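Local coordinates for MutT/nudix family protein (Shewanella oneidensis, PDB 3GZ8) that probably regulates transcription of NAD metabolism genes in response to ADP-ribose, which its Nudix domain binds, at residues A[23-28]-A[69-74]. Sequence-based numbering, arbitrary orientation.
Sequences LTVDAV and EQTVLR. With APR (adenosine-5-diphosphoribose), chain E.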
loop_
_atom_site.group_PDB
_atom_site.type_symbol
_atom_site.label_atom_id
_atom_site.label_comp_id
_atom_site.label_asym_id
_atom_site.label_seq_id
_atom_site.Cartn_x
_atom_site.Cartn_y
_atom_site.Cartn_z
ATOM N N LEU A 23 6.970 3.201 -5.102
ATOM C CA LEU A 23 6.236 3.151 -3.855
ATOM C C LEU A 23 6.154 4.544 -3.300
ATOM O O LEU A 23 7.182 5.191 -3.073
ATOM C CB LEU A 23 6.993 2.257 -2.902
ATOM C CG LEU A 23 6.409 1.681 -1.616
ATOM C CD1 LEU A 23 4.866 1.612 -1.599
ATOM C CD2 LEU A 23 7.026 0.278 -1.465
ATOM N N THR A 24 4.932 5.030 -3.107
ATOM C CA THR A 24 4.735 6.404 -2.675
ATOM C C THR A 24 3.645 6.499 -1.630
ATOM O O THR A 24 2.936 5.516 -1.359
ATOM C CB THR A 24 4.384 7.330 -3.865
ATOM O OG1 THR A 24 3.246 6.824 -4.566
ATOM C CG2 THR A 24 5.562 7.448 -4.860
ATOM N N VAL A 25 3.537 7.682 -1.024
ATOM C CA VAL A 25 2.406 8.025 -0.171
ATOM C C VAL A 25 1.780 9.299 -0.700
ATOM O O VAL A 25 2.450 10.066 -1.400
ATOM C CB VAL A 25 2.794 8.200 1.320
ATOM C CG1 VAL A 25 3.468 6.955 1.855
ATOM C CG2 VAL A 25 3.672 9.419 1.524
ATOM N N ASP A 26 0.511 9.531 -0.382
ATOM C CA ASP A 26 -0.167 10.777 -0.749
ATOM C C ASP A 26 -1.067 11.152 0.408
ATOM O O ASP A 26 -1.462 10.275 1.180
ATOM C CB ASP A 26 -1.017 10.588 -2.003
ATOM C CG ASP A 26 -0.208 10.666 -3.282
ATOM O OD1 ASP A 26 0.379 11.730 -3.562
ATOM O OD2 ASP A 26 -0.181 9.674 -4.023
ATOM N N ALA A 27 -1.397 12.430 0.548
ATOM C CA ALA A 27 -2.319 12.826 1.608
ATOM C C ALA A 27 -3.377 13.739 1.051
ATOM O O ALA A 27 -3.067 14.649 0.256
ATOM C CB ALA A 27 -1.594 13.508 2.759
ATOM N N VAL A 28 -4.623 13.501 1.472
ATOM C CA VAL A 28 -5.717 14.434 1.181
ATOM C C VAL A 28 -6.165 15.077 2.479
ATOM O O VAL A 28 -6.881 14.447 3.294
ATOM C CB VAL A 28 -6.908 13.734 0.517
ATOM C CG1 VAL A 28 -7.963 14.738 0.117
ATOM C CG2 VAL A 28 -6.456 12.929 -0.701
ATOM N N GLU A 69 3.514 6.041 7.949
ATOM C CA GLU A 69 2.984 7.167 8.692
ATOM C C GLU A 69 4.040 8.286 8.810
ATOM O O GLU A 69 3.719 9.458 8.666
ATOM C CB GLU A 69 2.516 6.660 10.070
ATOM C CG GLU A 69 1.918 7.688 11.031
ATOM C CD GLU A 69 1.378 7.052 12.342
ATOM O OE1 GLU A 69 2.209 6.658 13.210
ATOM O OE2 GLU A 69 0.120 6.941 12.483
ATOM N N GLN A 70 5.297 7.935 9.080
ATOM C CA GLN A 70 6.338 8.958 9.169
ATOM C C GLN A 70 6.541 9.579 7.779
ATOM O O GLN A 70 6.592 10.785 7.666
ATOM C CB GLN A 70 7.649 8.419 9.781
ATOM C CG GLN A 70 8.845 9.390 9.697
ATOM C CD GLN A 70 10.011 9.069 10.658
ATOM O OE1 GLN A 70 10.189 7.923 11.132
ATOM N NE2 GLN A 70 10.806 10.102 10.958
ATOM N N THR A 71 6.635 8.751 6.741
ATOM C CA THR A 71 6.762 9.262 5.381
ATOM C C THR A 71 5.736 10.333 5.031
ATOM O O THR A 71 6.098 11.434 4.570
ATOM C CB THR A 71 6.664 8.165 4.306
ATOM O OG1 THR A 71 7.499 7.047 4.663
ATOM C CG2 THR A 71 7.126 8.718 2.989
ATOM N N VAL A 72 4.461 10.014 5.243
ATOM C CA VAL A 72 3.389 10.925 4.872
ATOM C C VAL A 72 3.463 12.212 5.716
ATOM O O VAL A 72 3.276 13.308 5.191
ATOM C CB VAL A 72 1.984 10.214 4.883
ATOM C CG1 VAL A 72 1.485 9.970 6.284
ATOM C CG2 VAL A 72 0.951 11.011 4.096
ATOM N N LEU A 73 3.749 12.091 7.011
ATOM C CA LEU A 73 3.822 13.276 7.833
ATOM C C LEU A 73 4.978 14.202 7.411
ATOM O O LEU A 73 4.860 15.449 7.463
ATOM C CB LEU A 73 3.887 12.917 9.317
ATOM C CG LEU A 73 2.581 12.302 9.843
ATOM C CD1 LEU A 73 2.796 11.773 11.222
ATOM C CD2 LEU A 73 1.390 13.293 9.804
ATOM N N ARG A 74 6.062 13.575 6.972
ATOM C CA ARG A 74 7.288 14.248 6.639
ATOM C C ARG A 74 7.119 14.928 5.283
ATOM O O ARG A 74 7.549 16.068 5.107
ATOM C CB ARG A 74 8.461 13.258 6.637
ATOM C CG ARG A 74 9.776 13.874 6.166
ATOM C CD ARG A 74 10.975 12.904 6.140
ATOM N NE ARG A 74 10.688 11.721 5.347
ATOM C CZ ARG A 74 10.745 11.677 4.024
ATOM N NH1 ARG A 74 10.448 10.557 3.413
ATOM N NH2 ARG A 74 11.095 12.753 3.315
HETATM N N1 APR E . 12.464 6.327 -5.515
HETATM C C2 APR E . 12.954 7.221 -4.623
HETATM N N3 APR E . 13.194 8.508 -4.934
HETATM C C4 APR E . 12.930 8.974 -6.190
HETATM C C5 APR E . 12.377 8.053 -7.199
HETATM C C6 APR E . 12.159 6.661 -6.799
HETATM N N6 APR E . 11.662 5.765 -7.698
HETATM N N7 APR E . 12.212 8.747 -8.329
HETATM C C8 APR E . 12.609 10.022 -8.075
HETATM N N9 APR E . 13.051 10.150 -6.808
HETATM C "C1'" APR E . 13.559 11.385 -6.189
HETATM C "C2'" APR E . 14.331 12.232 -7.192
HETATM O "O2'" APR E . 15.373 12.926 -6.488
HETATM C "C3'" APR E . 13.334 13.261 -7.672
HETATM O "O3'" APR E . 13.971 14.487 -8.040
HETATM O "O4'" APR E . 12.460 12.180 -5.758
HETATM C "C4'" APR E . 12.442 13.425 -6.450
HETATM C "C5'" APR E . 10.996 13.678 -6.787
HETATM O "O5'" APR E . 10.363 13.993 -5.543
HETATM P PA APR E . 8.837 14.483 -5.593
HETATM O O1A APR E . 8.681 15.611 -6.604
HETATM O O2A APR E . 8.418 14.680 -4.175
HETATM O O3A APR E . 8.253 13.086 -6.170
HETATM P PB APR E . 6.918 13.000 -7.057
HETATM O O1B APR E . 7.282 13.181 -8.493
HETATM O O2B APR E . 5.946 13.880 -6.330
HETATM O O5D APR E . 6.448 11.457 -6.991
HETATM C C5D APR E . 5.509 11.051 -5.988
HETATM O O4D APR E . 4.112 9.922 -7.594
HETATM O O1D APR E . 2.821 8.061 -8.180
HETATM C C1D APR E . 2.793 9.421 -7.742
HETATM O O2D APR E . 0.781 9.908 -6.529
HETATM C C2D APR E . 2.171 9.576 -6.367
HETATM O O3D APR E . 2.249 11.888 -5.502
HETATM C C3D APR E . 2.986 10.667 -5.665
HETATM C C4D APR E . 4.128 10.969 -6.627
#
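V25 meets T71 and V72 where strand 22-33 packs against helix 68-80, and the contact is apolar, with no hydrogen bond between 23-28 and 69-74. The segment axes come within 8.1 Å and cross at -57°, close enough for short side chains to fill the interface. Followed outward, V25 first brings CB up to CB of V72, and its branch CG2 then reaches the helix backbone, 3.7 Å from CA of V72. The same methyl lies 3.8 Å from CG2 of T71, the two side chains meeting at a slant. With CG1 anti to the carbonyl carbon (chi1 -56°), CG2 is left between the backbone N and the carbonyl carbon, facing the helix. From the helix, CG2 of V72 is directed back to the strand and packs 3.8 Å from CB of A27, while T71 keeps its hydroxyl for weak hydrogen bonds to D65 and S67.

Residues alternate along the strand, as the CB directions confirm: V25 and A27 point at the helix, T24 and D26 start away from it, and both of the latter belong to the ADP-ribose pocket. There the carboxylate of D26 grips the terminal ribose with both oxygens, OD1 accepting from O3D of ADP-ribose at 2.7 Å and OD2 from O2D, also at 2.7 Å. T106 on strand 104-113 hydrogen-bonds the same OD2, helping to hold the group in place. Replacing D26 by an alanine would remove this carboxylate and is likely to leave the two ribose hydroxyls without the acceptors it gives them, and T106 without one of its partners. OG1 of T24, bonded to T106 and to the carbonyl of V105, lies 3.5 Å from C2D of the sugar. One strand thus joins the Nudix helix to the ADP-ribose pocket, in the helix-over-sheet packing of the alpha/beta/alpha Nudix fold.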